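Long-range contacts in transcriptional protein SWT1 (PDB 4PQZ), which is an RNA endonuclease involved in transcription, probably as an activator, and is represented here by its C-terminal HEPN domain: residues A[45-50]-A[77-82]; A[52-57]-A[92-97]; A[135-140]-A[150-155]. All coordinates share one frame; numbering follows the deposited sequence.

Interaction 1: A[45-50]-A[77-82]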
loop_
_atom_site.group_PDB
_atom_site.type_symbol
_atom_site.label_atom_id
_atom_site.label_comp_id
_atom_site.label_asym_id
_atom_site.label_seq_id
_atom_site.Cartn_x
_atom_site.Cartn_y
_atom_site.Cartn_z
ATOM N N GLN A 45 4.897 -3.260 7.692
ATOM C CA GLN A 45 3.457 -3.479 7.826
ATOM C C GLN A 45 2.671 -2.869 6.666
ATOM O O GLN A 45 1.755 -3.500 6.134
ATOM C CB GLN A 45 2.932 -2.966 9.165
ATOM C CG GLN A 45 3.190 -3.911 10.341
ATOM C CD GLN A 45 2.843 -3.276 11.676
ATOM O OE1 GLN A 45 2.152 -2.256 11.734
ATOM N NE2 GLN A 45 3.331 -3.870 12.757
ATOM N N VAL A 46 3.029 -1.645 6.279
ATOM C CA VAL A 46 2.480 -1.024 5.068
ATOM C C VAL A 46 2.648 -1.941 3.846
ATOM O O VAL A 46 1.691 -2.162 3.098
ATOM C CB VAL A 46 3.131 0.342 4.778
ATOM C CG1 VAL A 46 2.722 0.848 3.403
ATOM C CG2 VAL A 46 2.754 1.344 5.866
ATOM N N LYS A 47 3.860 -2.474 3.676
ATOM C CA LYS A 47 4.167 -3.478 2.644
ATOM C C LYS A 47 3.212 -4.674 2.666
ATOM O O LYS A 47 2.626 -5.021 1.638
ATOM C CB LYS A 47 5.609 -3.987 2.779
ATOM C CG LYS A 47 6.646 -3.229 1.959
ATOM C CD LYS A 47 8.073 -3.717 2.264
ATOM C CE LYS A 47 8.345 -5.115 1.711
ATOM N NZ LYS A 47 9.614 -5.701 2.250
ATOM N N GLU A 48 3.063 -5.298 3.832
ATOM C CA GLU A 48 2.179 -6.456 3.980
ATOM C C GLU A 48 0.733 -6.122 3.632
ATOM O O GLU A 48 0.007 -6.945 3.078
ATOM C CB GLU A 48 2.242 -7.007 5.400
ATOM C CG GLU A 48 3.486 -7.813 5.708
ATOM C CD GLU A 48 3.503 -8.298 7.145
ATOM O OE1 GLU A 48 2.617 -7.882 7.929
ATOM O OE2 GLU A 48 4.401 -9.095 7.490
ATOM N N THR A 49 0.327 -4.900 3.953
ATOM C CA THR A 49 -1.047 -4.460 3.743
ATOM C C THR A 49 -1.319 -4.131 2.273
ATOM O O THR A 49 -2.416 -4.358 1.763
ATOM C CB THR A 49 -1.378 -3.238 4.666
ATOM O OG1 THR A 49 -0.997 -3.549 6.007
ATOM C CG2 THR A 49 -2.851 -2.901 4.643
ATOM N N ILE A 50 -0.314 -3.595 1.593
ATOM C CA ILE A 50 -0.425 -3.344 0.165
ATOM C C ILE A 50 -0.527 -4.677 -0.568
ATOM O O ILE A 50 -1.333 -4.843 -1.480
ATOM C CB ILE A 50 0.790 -2.565 -0.374
ATOM C CG1 ILE A 50 0.871 -1.170 0.258
ATOM C CG2 ILE A 50 0.703 -2.436 -1.888
ATOM C CD1 ILE A 50 2.229 -0.494 0.057
ATOM N N THR A 77 6.943 -9.053 -3.673
ATOM C CA THR A 77 7.894 -8.854 -2.569
ATOM C C THR A 77 8.304 -7.405 -2.364
ATOM O O THR A 77 8.814 -7.039 -1.304
ATOM C CB THR A 77 9.190 -9.702 -2.680
ATOM O OG1 THR A 77 9.859 -9.402 -3.912
ATOM C CG2 THR A 77 8.872 -11.189 -2.564
ATOM N N THR A 78 8.099 -6.574 -3.375
ATOM C CA THR A 78 8.486 -5.180 -3.236
ATOM C C THR A 78 7.315 -4.245 -3.466
ATOM O O THR A 78 6.294 -4.631 -4.035
ATOM C CB THR A 78 9.646 -4.793 -4.194
ATOM O OG1 THR A 78 9.170 -4.761 -5.545
ATOM C CG2 THR A 78 10.792 -5.777 -4.078
ATOM N N ILE A 79 7.468 -3.006 -3.016
ATOM C CA ILE A 79 6.458 -1.993 -3.265
ATOM C C ILE A 79 6.437 -1.689 -4.758
ATOM O O ILE A 79 5.385 -1.392 -5.323
ATOM C CB ILE A 79 6.706 -0.754 -2.386
ATOM C CG1 ILE A 79 6.384 -1.109 -0.935
ATOM C CG2 ILE A 79 5.884 0.458 -2.855
ATOM C CD1 ILE A 79 6.748 -0.030 0.082
ATOM N N GLU A 80 7.601 -1.808 -5.395
ATOM C CA GLU A 80 7.710 -1.656 -6.848
ATOM C C GLU A 80 6.897 -2.690 -7.646
ATOM O O GLU A 80 6.255 -2.331 -8.621
ATOM C CB GLU A 80 9.175 -1.669 -7.307
ATOM C CG GLU A 80 9.347 -1.465 -8.809
ATOM C CD GLU A 80 10.478 -0.508 -9.144
ATOM O OE1 GLU A 80 11.578 -0.648 -8.560
ATOM O OE2 GLU A 80 10.260 0.388 -9.991
ATOM N N ASN A 81 6.942 -3.959 -7.234
ATOM C CA ASN A 81 6.069 -4.993 -7.801
ATOM C C ASN A 81 4.590 -4.654 -7.673
ATOM O O ASN A 81 3.827 -4.771 -8.637
ATOM C CB ASN A 81 6.304 -6.337 -7.117
ATOM C CG ASN A 81 7.666 -6.905 -7.401
ATOM O OD1 ASN A 81 8.272 -6.619 -8.439
ATOM N ND2 ASN A 81 8.165 -7.725 -6.475
ATOM N N ALA A 82 4.192 -4.233 -6.474
ATOM C CA ALA A 82 2.810 -3.848 -6.206
ATOM C C ALA A 82 2.359 -2.716 -7.124
ATOM O O ALA A 82 1.308 -2.799 -7.759
ATOM C CB ALA A 82 2.656 -3.458 -4.746
#
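Thr-77 meets Lys-47 through its backbone: the carbonyl oxygen of Thr-77 lies 3.6 Å from CE of Lys-47, near the end of a lysine chain that bends at chi3 (71°). Thr-78 follows as the N-cap of helix 79-88. Its OG1 accepts from Asn-81 N at 2.9 Å, a fairly straight bond (164°) that fixes the first turn presented to helix 35-62. Ile-79 is the first helical residue to pack. Its CG1 comes within 3.6 Å of Lys-47 CG, the two side chains crossing at about a right angle, and the same CG1 is a looser 4.3 Å from CD1 of Ile-50. Trp-132 and Phe-43 also touch Ile-79 and help bury it. One turn on, Ala-82 puts its CB 3.6 Å from CG2 of Ile-50, which stands anti to the backbone N because CG1 lies beside it (chi1 -64°), a methyl-to-methyl touch. No hydrogen bond crosses between the segments. Cohesion therefore comes largely from burying carbon: Lys-47 lends CG to the apolar seam, while its CE lies against the Thr-77 carbonyl and its amine makes a weak, long ion pair with Glu-44; the residue as a whole is partly exposed.

Interaction 2: A[52-57]-A[92-97]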
loop_
_atom_site.group_PDB
_atom_site.type_symbol
_atom_site.label_atom_id
_atom_site.label_comp_id
_atom_site.label_asym_id
_atom_site.label_seq_id
_atom_site.Cartn_x
_atom_site.Cartn_y
_atom_site.Cartn_z
ATOM N N PHE A 52 -1.465 -7.705 0.634
ATOM C CA PHE A 52 -2.779 -8.276 0.936
ATOM C C PHE A 52 -3.856 -7.700 0.029
ATOM O O PHE A 52 -4.645 -8.455 -0.553
ATOM C CB PHE A 52 -3.177 -8.039 2.409
ATOM C CG PHE A 52 -4.636 -8.349 2.704
ATOM C CD1 PHE A 52 -5.064 -9.665 2.885
ATOM C CD2 PHE A 52 -5.577 -7.328 2.788
ATOM C CE1 PHE A 52 -6.409 -9.959 3.151
ATOM C CE2 PHE A 52 -6.921 -7.608 3.057
ATOM C CZ PHE A 52 -7.337 -8.926 3.235
ATOM N N ALA A 53 -3.875 -6.367 -0.080
ATOM C CA ALA A 53 -4.905 -5.656 -0.837
ATOM C C ALA A 53 -4.850 -5.966 -2.334
ATOM O O ALA A 53 -5.882 -6.159 -2.982
ATOM C CB ALA A 53 -4.814 -4.162 -0.601
ATOM N N ILE A 54 -3.641 -6.025 -2.874
ATOM C CA ILE A 54 -3.472 -6.354 -4.275
ATOM C C ILE A 54 -3.803 -7.822 -4.556
ATOM O O ILE A 54 -4.544 -8.122 -5.496
ATOM C CB ILE A 54 -2.069 -5.976 -4.773
ATOM C CG1 ILE A 54 -1.962 -4.446 -4.840
ATOM C CG2 ILE A 54 -1.796 -6.602 -6.119
ATOM C CD1 ILE A 54 -0.688 -3.966 -5.405
ATOM N N ASP A 55 -3.284 -8.724 -3.721
ATOM C CA ASP A 55 -3.607 -10.160 -3.778
ATOM C C ASP A 55 -5.107 -10.421 -3.788
ATOM O O ASP A 55 -5.617 -11.152 -4.627
ATOM C CB ASP A 55 -2.973 -10.904 -2.585
ATOM C CG ASP A 55 -3.154 -12.442 -2.663
ATOM O OD1 ASP A 55 -2.335 -13.127 -3.312
ATOM O OD2 ASP A 55 -4.106 -12.970 -2.057
ATOM N N HIS A 56 -5.809 -9.803 -2.847
ATOM C CA HIS A 56 -7.228 -10.063 -2.618
ATOM C C HIS A 56 -8.097 -9.583 -3.782
ATOM O O HIS A 56 -9.060 -10.241 -4.189
ATOM C CB HIS A 56 -7.680 -9.397 -1.298
ATOM C CG HIS A 56 -8.878 -10.042 -0.686
ATOM N ND1 HIS A 56 -10.159 -9.537 -0.827
ATOM C CD2 HIS A 56 -9.001 -11.161 0.066
ATOM C CE1 HIS A 56 -11.009 -10.313 -0.188
ATOM N NE2 HIS A 56 -10.333 -11.311 0.366
ATOM N N THR A 57 -7.749 -8.418 -4.298
ATOM C CA THR A 57 -8.478 -7.815 -5.398
ATOM C C THR A 57 -8.250 -8.611 -6.712
ATOM O O THR A 57 -9.194 -8.871 -7.461
ATOM C CB THR A 57 -8.096 -6.319 -5.513
ATOM O OG1 THR A 57 -8.870 -5.540 -4.586
ATOM C CG2 THR A 57 -8.274 -5.777 -6.952
ATOM N N SER A 92 -8.530 -2.496 -16.037
ATOM C CA SER A 92 -9.376 -3.648 -15.738
ATOM C C SER A 92 -9.898 -3.680 -14.308
ATOM O O SER A 92 -11.073 -4.011 -14.059
ATOM C CB SER A 92 -8.606 -4.958 -15.999
ATOM O OG SER A 92 -8.340 -5.143 -17.388
ATOM N N VAL A 93 -9.015 -3.385 -13.354
ATOM C CA VAL A 93 -9.357 -3.611 -11.953
ATOM C C VAL A 93 -9.184 -2.394 -11.022
ATOM O O VAL A 93 -10.075 -2.091 -10.236
ATOM C CB VAL A 93 -8.578 -4.808 -11.370
ATOM C CG1 VAL A 93 -9.273 -5.295 -10.123
ATOM C CG2 VAL A 93 -8.490 -5.955 -12.381
ATOM N N PHE A 94 -8.052 -1.698 -11.117
ATOM C CA PHE A 94 -7.675 -0.749 -10.079
ATOM C C PHE A 94 -8.204 0.688 -10.208
ATOM O O PHE A 94 -8.404 1.348 -9.205
ATOM C CB PHE A 94 -6.164 -0.762 -9.859
ATOM C CG PHE A 94 -5.688 -1.978 -9.160
ATOM C CD1 PHE A 94 -5.828 -2.098 -7.781
ATOM C CD2 PHE A 94 -5.127 -3.025 -9.876
ATOM C CE1 PHE A 94 -5.404 -3.257 -7.113
ATOM C CE2 PHE A 94 -4.696 -4.177 -9.232
ATOM C CZ PHE A 94 -4.832 -4.287 -7.852
ATOM N N SER A 95 -8.429 1.176 -11.424
ATOM C CA SER A 95 -8.918 2.539 -11.581
ATOM C C SER A 95 -10.313 2.685 -10.993
ATOM O O SER A 95 -10.701 3.760 -10.556
ATOM C CB SER A 95 -8.947 2.970 -13.048
ATOM O OG SER A 95 -9.999 2.332 -13.738
ATOM N N GLU A 96 -11.078 1.607 -11.023
ATOM C CA GLU A 96 -12.404 1.617 -10.422
ATOM C C GLU A 96 -12.321 1.912 -8.931
ATOM O O GLU A 96 -13.144 2.645 -8.393
ATOM C CB GLU A 96 -13.096 0.274 -10.627
ATOM C CG GLU A 96 -14.492 0.254 -10.087
ATOM C CD GLU A 96 -15.025 -1.142 -9.834
ATOM O OE1 GLU A 96 -14.263 -2.124 -9.985
ATOM O OE2 GLU A 96 -16.214 -1.241 -9.460
ATOM N N LEU A 97 -11.317 1.332 -8.276
ATOM C CA LEU A 97 -11.105 1.543 -6.844
ATOM C C LEU A 97 -10.641 2.975 -6.558
ATOM O O LEU A 97 -10.792 3.479 -5.451
ATOM C CB LEU A 97 -10.097 0.536 -6.284
ATOM C CG LEU A 97 -10.397 -0.938 -6.556
ATOM C CD1 LEU A 97 -9.392 -1.859 -5.884
ATOM C CD2 LEU A 97 -11.809 -1.265 -6.144
#
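The contact of Thr-57 and Ile-54 with Val-93, Phe-94 and Leu-97 is a buried helix-helix packing, made where the later half of the long helix 35-62 passes the short helix 90-97. The two helical segments are steeply crossed rather than aligned, with 119° between their directions and an axial separation of 11.5 Å. Thr-57 is the central residue, and it uses both of its branches. Its CG2 methyl, set opposite the backbone N by a chi1 of -83° for OG1, sits 3.4 Å from CG1 of Val-93, closer than usual for two carbons; these two side chains slide past each other in opposite directions. The same methyl lies 3.8 Å from CE1 of Phe-94, approaching the ring obliquely. The other branch, OG1, meets CD1 of Leu-97 tip to tip at 3.9 Å, a van der Waals touch. On the preceding turn, Ile-54 places CG1 4.2 Å from CZ of Phe-94, its chain crossing the aromatic side chain at about a right angle, so the end of the ring is met by both Thr-57 and Ile-54. The backbone of 92-94 makes a wider pi-type turn where Val-93 and Phe-94 join the interface. No hydrogen bond links the two segments. Ile-86 of helix 79-88 touches both Ile-54 and Phe-94, continuing the apolar layer, while Glu-96 turns to a salt bridge with Lys-142. Such packing of helices through largely apolar side-chain contacts, with no strand taking part, is what forms the core of an all-helical HEPN domain, the fold of this C-terminal region.

Interaction 3: A[135-140]-A[150-155]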
loop_
_atom_site.group_PDB
_atom_site.type_symbol
_atom_site.label_atom_id
_atom_site.label_comp_id
_atom_site.label_asym_id
_atom_site.label_seq_id
_atom_site.Cartn_x
_atom_site.Cartn_y
_atom_site.Cartn_z
ATOM N N VAL A 135 -3.907 5.836 0.025
ATOM C CA VAL A 135 -3.970 4.797 -1.015
ATOM C C VAL A 135 -4.610 3.476 -0.544
ATOM O O VAL A 135 -5.466 2.909 -1.237
ATOM C CB VAL A 135 -2.567 4.517 -1.611
ATOM C CG1 VAL A 135 -2.548 3.238 -2.433
ATOM C CG2 VAL A 135 -2.099 5.704 -2.446
ATOM N N LEU A 136 -4.202 2.989 0.628
ATOM C CA LEU A 136 -4.808 1.788 1.196
ATOM C C LEU A 136 -6.320 1.906 1.369
ATOM O O LEU A 136 -7.046 0.932 1.207
ATOM C CB LEU A 136 -4.138 1.398 2.503
ATOM C CG LEU A 136 -2.742 0.801 2.306
ATOM C CD1 LEU A 136 -1.994 0.648 3.636
ATOM C CD2 LEU A 136 -2.798 -0.506 1.521
ATOM N N HIS A 137 -6.786 3.102 1.689
ATOM C CA HIS A 137 -8.212 3.379 1.723
ATOM C C HIS A 137 -8.923 3.015 0.422
ATOM O O HIS A 137 -9.909 2.285 0.441
ATOM C CB HIS A 137 -8.466 4.846 2.083
ATOM C CG HIS A 137 -8.355 5.126 3.550
ATOM N ND1 HIS A 137 -8.161 6.393 4.062
ATOM C CD2 HIS A 137 -8.420 4.300 4.621
ATOM C CE1 HIS A 137 -8.106 6.332 5.376
ATOM N NE2 HIS A 137 -8.254 5.068 5.744
ATOM N N PHE A 138 -8.423 3.526 -0.701
ATOM C CA PHE A 138 -9.000 3.214 -2.013
ATOM C C PHE A 138 -8.873 1.731 -2.360
ATOM O O PHE A 138 -9.812 1.133 -2.880
ATOM C CB PHE A 138 -8.380 4.098 -3.109
ATOM C CG PHE A 138 -8.609 5.579 -2.884
ATOM C CD1 PHE A 138 -9.889 6.101 -2.963
ATOM C CD2 PHE A 138 -7.550 6.431 -2.577
ATOM C CE1 PHE A 138 -10.123 7.459 -2.730
ATOM C CE2 PHE A 138 -7.767 7.785 -2.346
ATOM C CZ PHE A 138 -9.059 8.305 -2.422
ATOM N N LEU A 139 -7.727 1.141 -2.033
ATOM C CA LEU A 139 -7.490 -0.279 -2.279
ATOM C C LEU A 139 -8.350 -1.188 -1.397
ATOM O O LEU A 139 -8.512 -2.368 -1.711
ATOM C CB LEU A 139 -6.008 -0.645 -2.116
ATOM C CG LEU A 139 -4.947 -0.017 -3.031
ATOM C CD1 LEU A 139 -3.563 -0.465 -2.566
ATOM C CD2 LEU A 139 -5.164 -0.370 -4.485
ATOM N N PHE A 140 -8.899 -0.644 -0.306
ATOM C CA PHE A 140 -9.811 -1.407 0.569
ATOM C C PHE A 140 -11.284 -1.099 0.284
ATOM O O PHE A 140 -12.174 -1.692 0.895
ATOM C CB PHE A 140 -9.524 -1.129 2.059
ATOM C CG PHE A 140 -8.496 -2.055 2.676
ATOM C CD1 PHE A 140 -7.207 -2.129 2.165
ATOM C CD2 PHE A 140 -8.821 -2.843 3.772
ATOM C CE1 PHE A 140 -6.268 -2.973 2.726
ATOM C CE2 PHE A 140 -7.878 -3.697 4.342
ATOM C CZ PHE A 140 -6.596 -3.751 3.817
ATOM N N SER A 150 -10.227 -3.216 10.362
ATOM C CA SER A 150 -8.882 -3.729 10.577
ATOM C C SER A 150 -7.812 -2.797 9.991
ATOM O O SER A 150 -6.709 -2.688 10.532
ATOM C CB SER A 150 -8.780 -5.145 9.993
ATOM O OG SER A 150 -7.442 -5.590 9.907
ATOM N N LEU A 151 -8.142 -2.109 8.899
ATOM C CA LEU A 151 -7.204 -1.168 8.294
ATOM C C LEU A 151 -7.089 0.113 9.115
ATOM O O LEU A 151 -5.993 0.624 9.308
ATOM C CB LEU A 151 -7.587 -0.845 6.840
ATOM C CG LEU A 151 -6.631 0.137 6.140
ATOM C CD1 LEU A 151 -5.288 -0.532 5.866
ATOM C CD2 LEU A 151 -7.229 0.760 4.869
ATOM N N GLU A 152 -8.224 0.627 9.584
ATOM C CA GLU A 152 -8.271 1.788 10.490
ATOM C C GLU A 152 -7.449 1.564 11.765
ATOM O O GLU A 152 -6.672 2.423 12.183
ATOM C CB GLU A 152 -9.724 2.126 10.868
ATOM C CG GLU A 152 -10.542 2.763 9.750
ATOM C CD GLU A 152 -9.857 3.976 9.160
ATOM O OE1 GLU A 152 -9.827 5.034 9.828
ATOM O OE2 GLU A 152 -9.340 3.874 8.032
ATOM N N LYS A 153 -7.631 0.397 12.367
ATOM C CA LYS A 153 -6.878 0.013 13.547
ATOM C C LYS A 153 -5.372 0.020 13.288
ATOM O O LYS A 153 -4.586 0.445 14.130
ATOM C CB LYS A 153 -7.333 -1.366 14.034
ATOM C CG LYS A 153 -6.463 -1.961 15.118
ATOM C CD LYS A 153 -6.778 -3.433 15.339
ATOM C CE LYS A 153 -5.588 -4.163 15.961
ATOM N NZ LYS A 153 -5.098 -3.536 17.227
ATOM N N GLN A 154 -4.972 -0.446 12.116
ATOM C CA GLN A 154 -3.556 -0.536 11.784
ATOM C C GLN A 154 -2.953 0.846 11.493
ATOM O O GLN A 154 -1.815 1.135 11.875
ATOM C CB GLN A 154 -3.361 -1.478 10.600
ATOM C CG GLN A 154 -2.204 -2.442 10.751
ATOM C CD GLN A 154 -2.143 -3.429 9.608
ATOM O OE1 GLN A 154 -3.155 -3.706 8.959
ATOM N NE2 GLN A 154 -0.953 -3.960 9.344
ATOM N N ILE A 155 -3.741 1.687 10.825
ATOM C CA ILE A 155 -3.407 3.084 10.524
ATOM C C ILE A 155 -3.221 3.910 11.805
ATOM O O ILE A 155 -2.306 4.732 11.897
ATOM C CB ILE A 155 -4.508 3.735 9.614
ATOM C CG1 ILE A 155 -4.449 3.175 8.182
ATOM C CG2 ILE A 155 -4.415 5.256 9.620
ATOM C CD1 ILE A 155 -5.515 3.753 7.221
#
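Leu-151 is the residue most deeply covered here, and it packs against His-137 and Phe-140, the next two in buried area. Its CD2 methyl hangs over one face of the Phe-140 ring, 4.0 Å from the centroid and displaced toward the rim, a CH-pi contact. The same methyl reaches 3.7 Å to CD2 of His-137 and 3.9 Å to CB of Leu-136, so this one methyl touches three side chains of segment 135-140. His-137 adds the polar element: NE2 donates to OE2 of Glu-152 at 2.8 Å, in a bent bond (143°) whose acceptor sits at the ring edge, 22° out of the imidazole plane. Glu-152 gets there because its chain folds at chi2 (-53°), bringing the carboxylate toward the imidazole. CD1 of Ile-155 comes up obliquely to NE2 of His-137 at 3.4 Å. Without the imidazole, as with an alanine here, the Glu-152 carboxylate is likely to lose this donor, and a gap to open beside Leu-151 and Ile-155. The segments run nearly antiparallel, forming a helical hairpin of helix 122-139 and helix 145-163 closed by the short link between them. Against this pair lies helix 35-62, whose Thr-49 touches Leu-136 and Leu-151 and whose Ala-53 rests on Phe-140.

The centres of the three contacts form a roughly equilateral triangle, about 13 Å on each side. Interactions 1 and 2 both use helix 35-62, against the consecutive helices 79-88 and 90-97, and they meet where Ala-82 O lies 3.3 Å from CD1 of Ile-54. Thr-49, in segment 45-50 but with no part in its contact with 77-82, reaches interaction 3, its CG2 3.6 Å from CD1 of Leu-151. Between interactions 2 and 3, CD1 of Phe-94 is 3.8 Å from CD2 of Leu-139. With no ligand among the contacts, they describe how the HEPN domain is assembled; the whole protein also carries a PIN-family region, probably outside this C-terminal piece.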